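Local atomic coordinates of sulfate adenylyltransferase (Allochromatium vinosum, PDB entry 4DNX), a protein that catalyses the reaction of sulfate with ATP to give adenosine 5'-phosphosulfate and diphosphate, the activating step on the route from sulfate to sulfite. Residues 290-296 with 325-331; 224-228 with 283-287; 210-214 with 341-345; 77-81 with 278-282. All blocks are in the same frame, centred on the assembly; numbering follows the deposited sequence.

Contact 1. Residues 290-296 with 325-331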
# COMPACT_ATOMS: atom_id res chain seq x y z
N THR A 290 -6.67 -18.73 6.55
CA THR A 290 -6.91 -20.14 6.80
C THR A 290 -8.40 -20.49 6.82
O THR A 290 -8.76 -21.68 6.70
CB THR A 290 -6.23 -20.62 8.12
OG1 THR A 290 -6.73 -19.86 9.22
CG2 THR A 290 -4.72 -20.50 8.10
N HIS A 291 -9.24 -19.47 7.02
CA HIS A 291 -10.70 -19.62 7.15
C HIS A 291 -11.37 -18.47 6.40
O HIS A 291 -10.86 -17.36 6.40
CB HIS A 291 -11.08 -19.61 8.63
CG HIS A 291 -10.58 -20.81 9.37
ND1 HIS A 291 -9.28 -20.90 9.85
CD2 HIS A 291 -11.17 -21.99 9.66
CE1 HIS A 291 -9.10 -22.07 10.42
NE2 HIS A 291 -10.23 -22.75 10.32
N PHE A 292 -12.53 -18.72 5.81
CA PHE A 292 -13.24 -17.72 5.06
C PHE A 292 -14.71 -17.79 5.43
O PHE A 292 -15.29 -18.88 5.42
CB PHE A 292 -13.09 -17.99 3.54
CG PHE A 292 -13.91 -17.06 2.68
CD1 PHE A 292 -13.92 -15.69 2.90
CD2 PHE A 292 -14.61 -17.57 1.58
CE1 PHE A 292 -14.67 -14.81 2.07
CE2 PHE A 292 -15.36 -16.73 0.77
CZ PHE A 292 -15.39 -15.35 1.00
N ILE A 293 -15.30 -16.65 5.79
CA ILE A 293 -16.71 -16.62 6.24
C ILE A 293 -17.62 -16.54 5.00
O ILE A 293 -17.49 -15.61 4.17
CB ILE A 293 -16.98 -15.39 7.10
CG1 ILE A 293 -16.25 -15.50 8.43
CG2 ILE A 293 -18.51 -15.18 7.38
CD1 ILE A 293 -16.31 -14.21 9.28
N ILE A 294 -18.57 -17.46 4.92
CA ILE A 294 -19.60 -17.48 3.86
C ILE A 294 -20.95 -17.60 4.57
O ILE A 294 -21.21 -18.58 5.24
CB ILE A 294 -19.41 -18.70 2.91
CG1 ILE A 294 -18.04 -18.60 2.23
CG2 ILE A 294 -20.62 -18.86 1.86
CD1 ILE A 294 -17.80 -19.59 1.10
N GLY A 295 -21.77 -16.57 4.42
CA GLY A 295 -23.13 -16.55 4.98
C GLY A 295 -24.22 -16.90 3.97
O GLY A 295 -23.95 -17.52 2.94
N ARG A 296 -25.45 -16.48 4.25
CA ARG A 296 -26.60 -16.73 3.38
C ARG A 296 -26.51 -15.90 2.11
O ARG A 296 -26.13 -14.72 2.17
CB ARG A 296 -27.86 -16.34 4.15
CG ARG A 296 -29.17 -16.60 3.46
CD ARG A 296 -30.32 -16.13 4.36
NE ARG A 296 -30.50 -17.03 5.49
CZ ARG A 296 -31.41 -18.00 5.56
NH1 ARG A 296 -32.23 -18.23 4.55
NH2 ARG A 296 -31.49 -18.75 6.64
N ILE A 325 -7.89 -23.87 2.49
CA ILE A 325 -8.70 -22.92 3.28
C ILE A 325 -10.03 -23.57 3.66
O ILE A 325 -10.60 -24.36 2.87
CB ILE A 325 -8.89 -21.58 2.53
CG1 ILE A 325 -9.54 -20.50 3.43
CG2 ILE A 325 -9.67 -21.76 1.18
CD1 ILE A 325 -9.47 -19.02 2.86
N GLU A 326 -10.52 -23.27 4.87
CA GLU A 326 -11.76 -23.87 5.39
C GLU A 326 -12.85 -22.80 5.41
O GLU A 326 -12.56 -21.63 5.53
CB GLU A 326 -11.54 -24.39 6.81
CG GLU A 326 -10.61 -25.59 6.88
CD GLU A 326 -10.42 -26.07 8.30
OE1 GLU A 326 -9.25 -26.20 8.74
OE2 GLU A 326 -11.45 -26.30 8.99
N ILE A 327 -14.12 -23.22 5.31
CA ILE A 327 -15.22 -22.27 5.30
C ILE A 327 -15.82 -22.23 6.69
O ILE A 327 -16.08 -23.29 7.28
CB ILE A 327 -16.31 -22.68 4.28
CG1 ILE A 327 -15.73 -22.74 2.83
CG2 ILE A 327 -17.54 -21.71 4.37
CD1 ILE A 327 -14.83 -21.56 2.42
N PHE A 328 -16.04 -21.02 7.20
CA PHE A 328 -16.88 -20.82 8.36
C PHE A 328 -18.28 -20.50 7.84
O PHE A 328 -18.47 -19.49 7.15
CB PHE A 328 -16.40 -19.64 9.22
CG PHE A 328 -17.30 -19.42 10.44
CD1 PHE A 328 -18.33 -18.49 10.42
CD2 PHE A 328 -17.12 -20.21 11.57
CE1 PHE A 328 -19.18 -18.33 11.57
CE2 PHE A 328 -17.95 -20.04 12.71
CZ PHE A 328 -18.97 -19.11 12.68
N ARG A 329 -19.24 -21.37 8.16
CA ARG A 329 -20.59 -21.26 7.59
C ARG A 329 -21.43 -20.37 8.50
O ARG A 329 -21.79 -20.79 9.61
CB ARG A 329 -21.22 -22.65 7.45
CG ARG A 329 -20.59 -23.47 6.36
CD ARG A 329 -21.18 -24.90 6.30
NE ARG A 329 -20.62 -25.60 5.14
CZ ARG A 329 -21.12 -26.71 4.60
NH1 ARG A 329 -22.20 -27.28 5.13
NH2 ARG A 329 -20.53 -27.25 3.55
N ALA A 330 -21.69 -19.16 8.04
CA ALA A 330 -22.48 -18.18 8.79
C ALA A 330 -23.97 -18.24 8.42
O ALA A 330 -24.37 -18.90 7.45
CB ALA A 330 -21.93 -16.78 8.55
N ASP A 331 -24.79 -17.57 9.23
CA ASP A 331 -26.24 -17.48 9.00
C ASP A 331 -26.71 -16.18 9.67
O ASP A 331 -25.88 -15.47 10.29
CB ASP A 331 -26.93 -18.71 9.58
CG ASP A 331 -28.31 -18.97 9.00
OD1 ASP A 331 -28.92 -18.05 8.42
OD2 ASP A 331 -28.81 -20.11 9.15
O HOH W 1 -10.21 -25.34 11.65

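Contact 2. Residues 224-228 with 283-287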
# COMPACT_ATOMS: atom_id res chain seq x y z
N VAL A 224 -8.34 -11.39 12.11
CA VAL A 224 -9.24 -11.30 10.94
C VAL A 224 -8.70 -10.27 9.94
O VAL A 224 -8.21 -9.20 10.32
CB VAL A 224 -10.67 -10.91 11.36
CG1 VAL A 224 -10.70 -9.56 12.14
CG2 VAL A 224 -11.61 -10.82 10.13
N VAL A 225 -8.73 -10.65 8.66
CA VAL A 225 -8.43 -9.73 7.58
C VAL A 225 -9.80 -9.28 7.06
O VAL A 225 -10.59 -10.16 6.61
CB VAL A 225 -7.64 -10.42 6.44
CG1 VAL A 225 -7.40 -9.38 5.31
CG2 VAL A 225 -6.27 -10.93 6.96
N ILE A 226 -10.06 -7.97 7.12
CA ILE A 226 -11.33 -7.38 6.58
C ILE A 226 -10.88 -6.99 5.18
O ILE A 226 -9.99 -6.14 5.02
CB ILE A 226 -11.76 -6.17 7.40
CG1 ILE A 226 -12.13 -6.62 8.84
CG2 ILE A 226 -12.98 -5.54 6.70
CD1 ILE A 226 -12.54 -5.51 9.83
N HIS A 227 -11.42 -7.67 4.19
CA HIS A 227 -10.91 -7.57 2.80
C HIS A 227 -11.99 -6.82 2.03
O HIS A 227 -13.00 -7.40 1.64
CB HIS A 227 -10.68 -9.00 2.29
CG HIS A 227 -9.67 -9.10 1.17
ND1 HIS A 227 -9.79 -10.02 0.16
CD2 HIS A 227 -8.57 -8.37 0.89
CE1 HIS A 227 -8.77 -9.90 -0.68
NE2 HIS A 227 -8.02 -8.89 -0.27
N MET A 228 -11.77 -5.52 1.85
CA MET A 228 -12.83 -4.65 1.30
C MET A 228 -12.81 -4.67 -0.22
O MET A 228 -11.73 -4.65 -0.85
CB MET A 228 -12.67 -3.21 1.81
CG MET A 228 -12.94 -3.01 3.40
SD MET A 228 -12.65 -1.31 3.90
CE MET A 228 -10.92 -1.03 3.44
N PHE A 283 -8.70 -17.08 -3.84
CA PHE A 283 -7.78 -15.95 -3.65
C PHE A 283 -7.50 -15.58 -2.19
O PHE A 283 -6.43 -15.04 -1.88
CB PHE A 283 -8.05 -14.74 -4.58
CG PHE A 283 -9.32 -13.97 -4.33
CD1 PHE A 283 -9.39 -12.99 -3.34
CD2 PHE A 283 -10.37 -14.08 -5.26
CE1 PHE A 283 -10.58 -12.19 -3.20
CE2 PHE A 283 -11.55 -13.31 -5.15
CZ PHE A 283 -11.66 -12.34 -4.12
N ARG A 284 -8.43 -15.97 -1.32
CA ARG A 284 -8.20 -15.76 0.11
C ARG A 284 -7.15 -16.72 0.62
O ARG A 284 -6.39 -16.40 1.55
CB ARG A 284 -9.51 -15.86 0.91
CG ARG A 284 -10.19 -14.51 1.17
CD ARG A 284 -10.56 -13.86 -0.04
NE ARG A 284 -11.17 -12.50 -0.00
CZ ARG A 284 -12.41 -12.16 -0.36
NH1 ARG A 284 -13.35 -13.07 -0.63
NH2 ARG A 284 -12.73 -10.87 -0.47
N GLN A 285 -7.10 -17.93 0.08
CA GLN A 285 -6.02 -18.86 0.47
C GLN A 285 -4.70 -18.27 -0.02
O GLN A 285 -3.70 -18.29 0.73
CB GLN A 285 -6.24 -20.27 -0.09
CG GLN A 285 -5.13 -21.25 0.36
CD GLN A 285 -5.36 -22.69 -0.07
OE1 GLN A 285 -6.50 -23.19 -0.04
NE2 GLN A 285 -4.28 -23.39 -0.40
N ASN A 286 -4.69 -17.76 -1.26
CA ASN A 286 -3.45 -17.13 -1.76
C ASN A 286 -2.90 -15.97 -0.89
O ASN A 286 -1.70 -15.85 -0.72
CB ASN A 286 -3.60 -16.69 -3.23
CG ASN A 286 -3.33 -17.83 -4.18
OD1 ASN A 286 -2.67 -18.81 -3.81
ND2 ASN A 286 -3.80 -17.69 -5.41
N MET A 287 -3.79 -15.17 -0.32
CA MET A 287 -3.39 -14.06 0.54
C MET A 287 -2.99 -14.54 1.97
O MET A 287 -2.36 -13.76 2.68
CB MET A 287 -4.46 -12.96 0.53
CG MET A 287 -5.49 -13.16 1.59
SD MET A 287 -6.81 -11.93 1.35
CE MET A 287 -7.75 -12.26 2.88

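Contact 3. Residues 210-214 with 341-345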
# COMPACT_ATOMS: atom_id res chain seq x y z
N GLU A 210 -19.69 -8.82 15.24
CA GLU A 210 -19.84 -10.01 16.08
C GLU A 210 -19.72 -11.30 15.27
O GLU A 210 -19.27 -12.30 15.79
CB GLU A 210 -21.17 -9.94 16.85
CG GLU A 210 -21.25 -8.74 17.85
CD GLU A 210 -20.20 -8.78 18.95
OE1 GLU A 210 -19.88 -7.69 19.48
OE2 GLU A 210 -19.71 -9.89 19.30
N LEU A 211 -20.10 -11.28 13.99
CA LEU A 211 -19.93 -12.44 13.15
C LEU A 211 -18.45 -12.77 12.99
O LEU A 211 -18.08 -13.94 13.10
CB LEU A 211 -20.50 -12.20 11.76
CG LEU A 211 -20.50 -13.40 10.83
CD1 LEU A 211 -21.33 -14.52 11.46
CD2 LEU A 211 -21.09 -12.93 9.53
N CYS A 212 -17.63 -11.73 12.77
CA CYS A 212 -16.16 -11.92 12.70
C CYS A 212 -15.64 -12.51 14.01
O CYS A 212 -14.84 -13.46 13.99
CB CYS A 212 -15.45 -10.61 12.39
SG CYS A 212 -15.67 -10.11 10.68
N LYS A 213 -16.12 -11.99 15.14
CA LYS A 213 -15.67 -12.47 16.47
C LYS A 213 -16.10 -13.90 16.75
O LYS A 213 -15.28 -14.69 17.28
CB LYS A 213 -16.16 -11.51 17.57
CG LYS A 213 -15.42 -10.19 17.49
CD LYS A 213 -15.97 -9.17 18.51
CE LYS A 213 -15.13 -7.94 18.59
NZ LYS A 213 -15.87 -6.99 19.53
N MET A 214 -17.35 -14.25 16.39
CA MET A 214 -17.84 -15.66 16.47
C MET A 214 -16.97 -16.61 15.66
O MET A 214 -16.61 -17.70 16.14
CB MET A 214 -19.29 -15.77 15.95
CG MET A 214 -20.29 -15.27 16.93
SD MET A 214 -21.94 -15.44 16.14
CE MET A 214 -22.43 -13.72 16.03
N ARG A 341 -26.11 -10.42 23.90
CA ARG A 341 -25.16 -10.28 22.85
C ARG A 341 -25.77 -10.77 21.55
O ARG A 341 -26.81 -11.43 21.55
CB ARG A 341 -23.88 -11.06 23.14
CG ARG A 341 -24.08 -12.55 23.35
CD ARG A 341 -22.70 -13.13 23.59
NE ARG A 341 -22.53 -14.43 22.95
CZ ARG A 341 -22.83 -15.58 23.53
NH1 ARG A 341 -23.31 -15.60 24.76
NH2 ARG A 341 -22.65 -16.72 22.86
N VAL A 342 -25.07 -10.44 20.48
CA VAL A 342 -25.43 -10.84 19.14
C VAL A 342 -25.04 -12.31 18.94
O VAL A 342 -23.93 -12.72 19.30
CB VAL A 342 -24.79 -9.91 18.14
CG1 VAL A 342 -25.06 -10.40 16.73
CG2 VAL A 342 -25.35 -8.49 18.33
N VAL A 343 -25.98 -13.10 18.42
CA VAL A 343 -25.72 -14.52 18.15
C VAL A 343 -26.24 -14.87 16.75
O VAL A 343 -27.08 -14.14 16.18
CB VAL A 343 -26.38 -15.45 19.20
CG1 VAL A 343 -25.74 -15.25 20.57
CG2 VAL A 343 -27.91 -15.24 19.29
N MET A 344 -25.76 -15.99 16.21
CA MET A 344 -26.44 -16.63 15.09
C MET A 344 -27.67 -17.36 15.63
O MET A 344 -27.59 -18.23 16.50
CB MET A 344 -25.51 -17.60 14.35
CG MET A 344 -24.75 -16.91 13.24
SD MET A 344 -23.51 -17.99 12.50
CE MET A 344 -22.38 -18.32 13.85
N MET A 345 -28.83 -17.00 15.11
CA MET A 345 -30.10 -17.54 15.60
C MET A 345 -30.13 -19.08 15.60
O MET A 345 -30.61 -19.71 16.55
CB MET A 345 -31.25 -16.95 14.80
CG MET A 345 -31.29 -15.41 14.82
SD MET A 345 -32.86 -14.77 14.22
CE MET A 345 -32.50 -14.68 12.48

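Contact 4. Residues 77-81 with 278-282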
# COMPACT_ATOMS: atom_id res chain seq x y z
N ARG A 77 -4.63 -28.16 -13.64
CA ARG A 77 -4.59 -27.18 -12.51
C ARG A 77 -6.01 -26.74 -12.10
O ARG A 77 -6.85 -26.51 -12.97
CB ARG A 77 -3.77 -25.92 -12.87
CG ARG A 77 -2.26 -26.10 -12.91
CD ARG A 77 -1.52 -24.85 -13.45
NE ARG A 77 -1.83 -24.66 -14.87
CZ ARG A 77 -1.64 -23.54 -15.56
NH1 ARG A 77 -1.14 -22.46 -14.99
NH2 ARG A 77 -1.97 -23.51 -16.85
N PHE A 78 -6.28 -26.64 -10.80
CA PHE A 78 -7.54 -26.11 -10.31
C PHE A 78 -7.63 -24.58 -10.53
O PHE A 78 -6.74 -23.82 -10.11
CB PHE A 78 -7.69 -26.43 -8.83
CG PHE A 78 -8.91 -25.85 -8.20
CD1 PHE A 78 -10.20 -26.28 -8.59
CD2 PHE A 78 -8.80 -24.86 -7.20
CE1 PHE A 78 -11.36 -25.71 -7.99
CE2 PHE A 78 -9.96 -24.31 -6.62
CZ PHE A 78 -11.22 -24.73 -7.02
N PHE A 79 -8.71 -24.14 -11.16
CA PHE A 79 -9.08 -22.72 -11.21
C PHE A 79 -10.58 -22.54 -11.53
O PHE A 79 -11.07 -23.06 -12.53
CB PHE A 79 -8.20 -21.92 -12.16
CG PHE A 79 -8.28 -20.44 -11.89
CD1 PHE A 79 -7.52 -19.85 -10.85
CD2 PHE A 79 -9.22 -19.63 -12.56
CE1 PHE A 79 -7.62 -18.52 -10.55
CE2 PHE A 79 -9.35 -18.27 -12.26
CZ PHE A 79 -8.52 -17.68 -11.24
N PRO A 80 -11.32 -21.84 -10.66
CA PRO A 80 -12.78 -21.94 -10.69
C PRO A 80 -13.56 -21.16 -11.72
O PRO A 80 -14.73 -21.49 -11.91
CB PRO A 80 -13.20 -21.50 -9.27
CG PRO A 80 -12.12 -20.71 -8.75
CD PRO A 80 -10.83 -21.11 -9.47
N VAL A 81 -13.00 -20.13 -12.34
CA VAL A 81 -13.71 -19.38 -13.41
C VAL A 81 -12.78 -19.08 -14.59
O VAL A 81 -11.58 -18.96 -14.44
CB VAL A 81 -14.32 -18.03 -12.89
CG1 VAL A 81 -15.27 -18.28 -11.70
CG2 VAL A 81 -13.22 -17.03 -12.55
N VAL A 278 -16.39 -19.97 -4.62
CA VAL A 278 -15.18 -20.78 -4.79
C VAL A 278 -13.98 -19.90 -5.21
O VAL A 278 -12.83 -20.11 -4.72
CB VAL A 278 -15.41 -21.94 -5.79
CG1 VAL A 278 -14.13 -22.76 -5.93
CG2 VAL A 278 -16.59 -22.81 -5.28
N LEU A 279 -14.23 -18.98 -6.14
CA LEU A 279 -13.17 -18.03 -6.52
C LEU A 279 -12.67 -17.22 -5.32
O LEU A 279 -11.45 -17.06 -5.12
CB LEU A 279 -13.70 -17.09 -7.61
CG LEU A 279 -12.65 -16.13 -8.13
CD1 LEU A 279 -11.50 -16.92 -8.82
CD2 LEU A 279 -13.31 -15.13 -9.12
N HIS A 280 -13.62 -16.72 -4.50
CA HIS A 280 -13.30 -16.01 -3.24
C HIS A 280 -12.43 -16.83 -2.31
O HIS A 280 -11.45 -16.30 -1.81
CB HIS A 280 -14.58 -15.64 -2.50
CG HIS A 280 -15.35 -14.53 -3.13
ND1 HIS A 280 -16.62 -14.19 -2.69
CD2 HIS A 280 -15.06 -13.69 -4.15
CE1 HIS A 280 -17.07 -13.17 -3.41
NE2 HIS A 280 -16.14 -12.84 -4.30
N ALA A 281 -12.77 -18.11 -2.11
CA ALA A 281 -11.95 -19.00 -1.27
C ALA A 281 -10.54 -19.16 -1.86
O ALA A 281 -9.52 -19.10 -1.14
CB ALA A 281 -12.65 -20.35 -1.05
N TYR A 282 -10.49 -19.30 -3.18
CA TYR A 282 -9.21 -19.48 -3.86
C TYR A 282 -8.25 -18.31 -3.59
O TYR A 282 -7.10 -18.53 -3.12
CB TYR A 282 -9.49 -19.59 -5.34
CG TYR A 282 -8.27 -19.91 -6.19
CD1 TYR A 282 -7.32 -18.92 -6.48
CD2 TYR A 282 -8.10 -21.18 -6.71
CE1 TYR A 282 -6.17 -19.24 -7.26
CE2 TYR A 282 -6.99 -21.52 -7.49
CZ TYR A 282 -6.03 -20.53 -7.75
OH TYR A 282 -4.93 -20.89 -8.51
O HOH W 2 -4.21 -23.64 -9.22

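Contact 1. Residues 290-296 with 325-331
Ile327 lies between Phe292 and Ile294 on one face of two neighbouring parallel strands. Its CD1 comes near the plane of the Phe292 ring, at that ring's edge, and stands 3.8 Å from CD1 of Ile294. CG1 of Ile327 sits beside its own backbone N (chi1 -60°) and the chain bends at chi2 (-45°), which brings CD1 in over the adjoining strand. The other face carries Ile293 and Phe328 side by side, with Ile293 CG2 packed on Ala330 CB; Ala215 and Ala218 of helix 206-219 cover Phe328. Between the faces the backbones join from Thr290 to Ala330. Glu326 N gives to Thr290 O, and Ile294 N to Phe328 O, both at 3.0 Å. At one margin, His291 NE2 holds a water at 2.9 Å in the ring plane, and that water donates weakly to Glu326 OE2. At the other, Arg296 NH2 reaches the syn lone pair of Asp331 OD1 at 3.2 Å in a salt bridge, with a weak second bond from NE. With an alanine here in place of the aspartate, the Arg296 guanidinium is likely to be left without its carboxylate mate and freer to swing. Strand 291-294, helix 309-316 and strand 326-329 form a beta-alpha-beta unit at one edge of the five-stranded parallel, Rossmann-like sheet.

Contact 2. Residues 224-228 with 283-287
His227 turns its CG anti to the backbone N (chi1 -157°), which sends the ring from the strand toward helix 274-287, while Arg284 folds at chi2 (62°) to bring its guanidinium to the same place. Arg284 grips His227 ND1 side-on with two nitrogens: NE donates at 2.8 Å and NH2 at 3.1 Å, and ND1 lies in the guanidinium plane. The two flat groups are steeply turned, 69° apart. Because ND1 accepts both bonds, the ring proton is likely to sit on NE2, which is hydrogen-bonded to Tyr51 OH. Met287 covers one face of the imidazole, its SD 3.6 Å from the ring centroid and its CE making a CH-pi contact. Beyond the ring that methyl also packs on Val225 CG1, 3.8 Å away. Phe283 brings CE1 to the ring edge, 3.9 Å from His227 CE1, and the same atom lies over one face of the Arg284 guanidinium. A further bond from Arg284 NH2 to Gln199 OE1 ties the arginine to the neighbouring strand 195-200. Every touching residue is buried: this is the helix-on-sheet packing of a Rossmann-like alpha/beta domain, with a polar histidine-arginine pair set into its apolar layer.

Contact 3. Residues 210-214 with 341-345
Met214 leaves helix 206-219 with its CB directed toward strand 341-344 and runs outward to meet Met344 and Val342. CG is anti to the carbonyl carbon and the next bond is extended (chi2 179°), so that CB and CG serve to carry the sulfur across to the strand. SD then meets the methyl of Met344, 3.7 Å from its CE, and also lies 3.9 Å from Met344 N. The two side chains run antiparallel alongside each other. A bend at chi3 (-116°) turns CE along the strand, where it rests 3.7 Å from Val342 O and 4.0 Å from Val343 CA, with Val342 CG1 a little farther off. One turn earlier in the helix, Glu210 contributes only its aliphatic part: CG packs 3.7 Å from Val342 CB. Its carboxylate has long, weak ion pairs with Arg206 and Arg380. Leu211 CD1, from the same helix, touches Met344 SD at 4.2 Å. No hydrogen bond crosses this joint; it is made by apolar contact. Thr333 of strand 333-336 touches both Met214 and Val342, and Ala330 backs Leu211. The helix crosses an outermost strand of the small antiparallel sheet, at 66° between the two short segments.

Contact 4. Residues 77-81 with 278-282
Phe79 and Tyr282 meet edge-to-face (T-shaped). The edge of Phe79 is directed at the face of Tyr282, with centroids 4.9 Å apart and planes at 75°, and Phe79 CD1 stands over the phenol 3.5 Å from Tyr282 CZ. Phe78 completes the cluster at the rim of the tyrosine, its CE2 3.6 Å from Tyr282 CD2; these two rings are inclined at 39°. Tyr282 has CG anti to its own N (chi1 -175°), which carries the ring out from helix 274-287, so that Phe79 meets its face and Phe78 its edge.

Aliphatic packing continues along the helix. Val278 CG1 reaches the edge of the Phe78 ring at CZ and also Pro80 CB. Pro80 CG presses on the helix backbone, 3.6 Å from Leu279 CA, and Leu279 spreads its two methyls, CD1 to Phe79 CZ and CD2 to Val81 CG2. In this way a loop of the PUA-like domain is packed against a helix of the Rossmann-like ATP-sulfurylase domain, and the contact is part of the buried joint between them.

One polar group lies at the phenol end. A water donates to Phe78 O at 2.7 Å and to Tyr282 OH at 2.9 Å, bridging loop and helix, and Tyr282 OH is also bonded to Ser53 O. A leucine in place of Tyr282 would probably strip Phe79 of the face its edge meets and leave the water without its second acceptor. Elsewhere on the loop, Pro80 O receives a bond from Arg275 NH1, and Phe79 O one from Ser67 OG.

Overall arrangement
Contacts 2 and 4 use successive parts of helix 274-287 and are wholly buried: 283-287 faces the parallel sheet, 278-282 the PUA-like domain. Contact 1 lies at the edge of that sheet and is partly exposed; it is held mainly by backbone bonds, with its salt bridge at the exposed margin. It touches contact 2 through Gln285 OE1 and Ile325 N, contact 4 through Phe292 and His280, and contact 3 through Phe328 and Met344. Contact 3, farthest from the chain's centre, is nevertheless mostly buried and purely apolar. Contacts 3 and 4 stand about 13 Å apart at their nearest atoms, one methionine-rich, the other aromatic; contact 2 alone centres on a histidine-arginine pair.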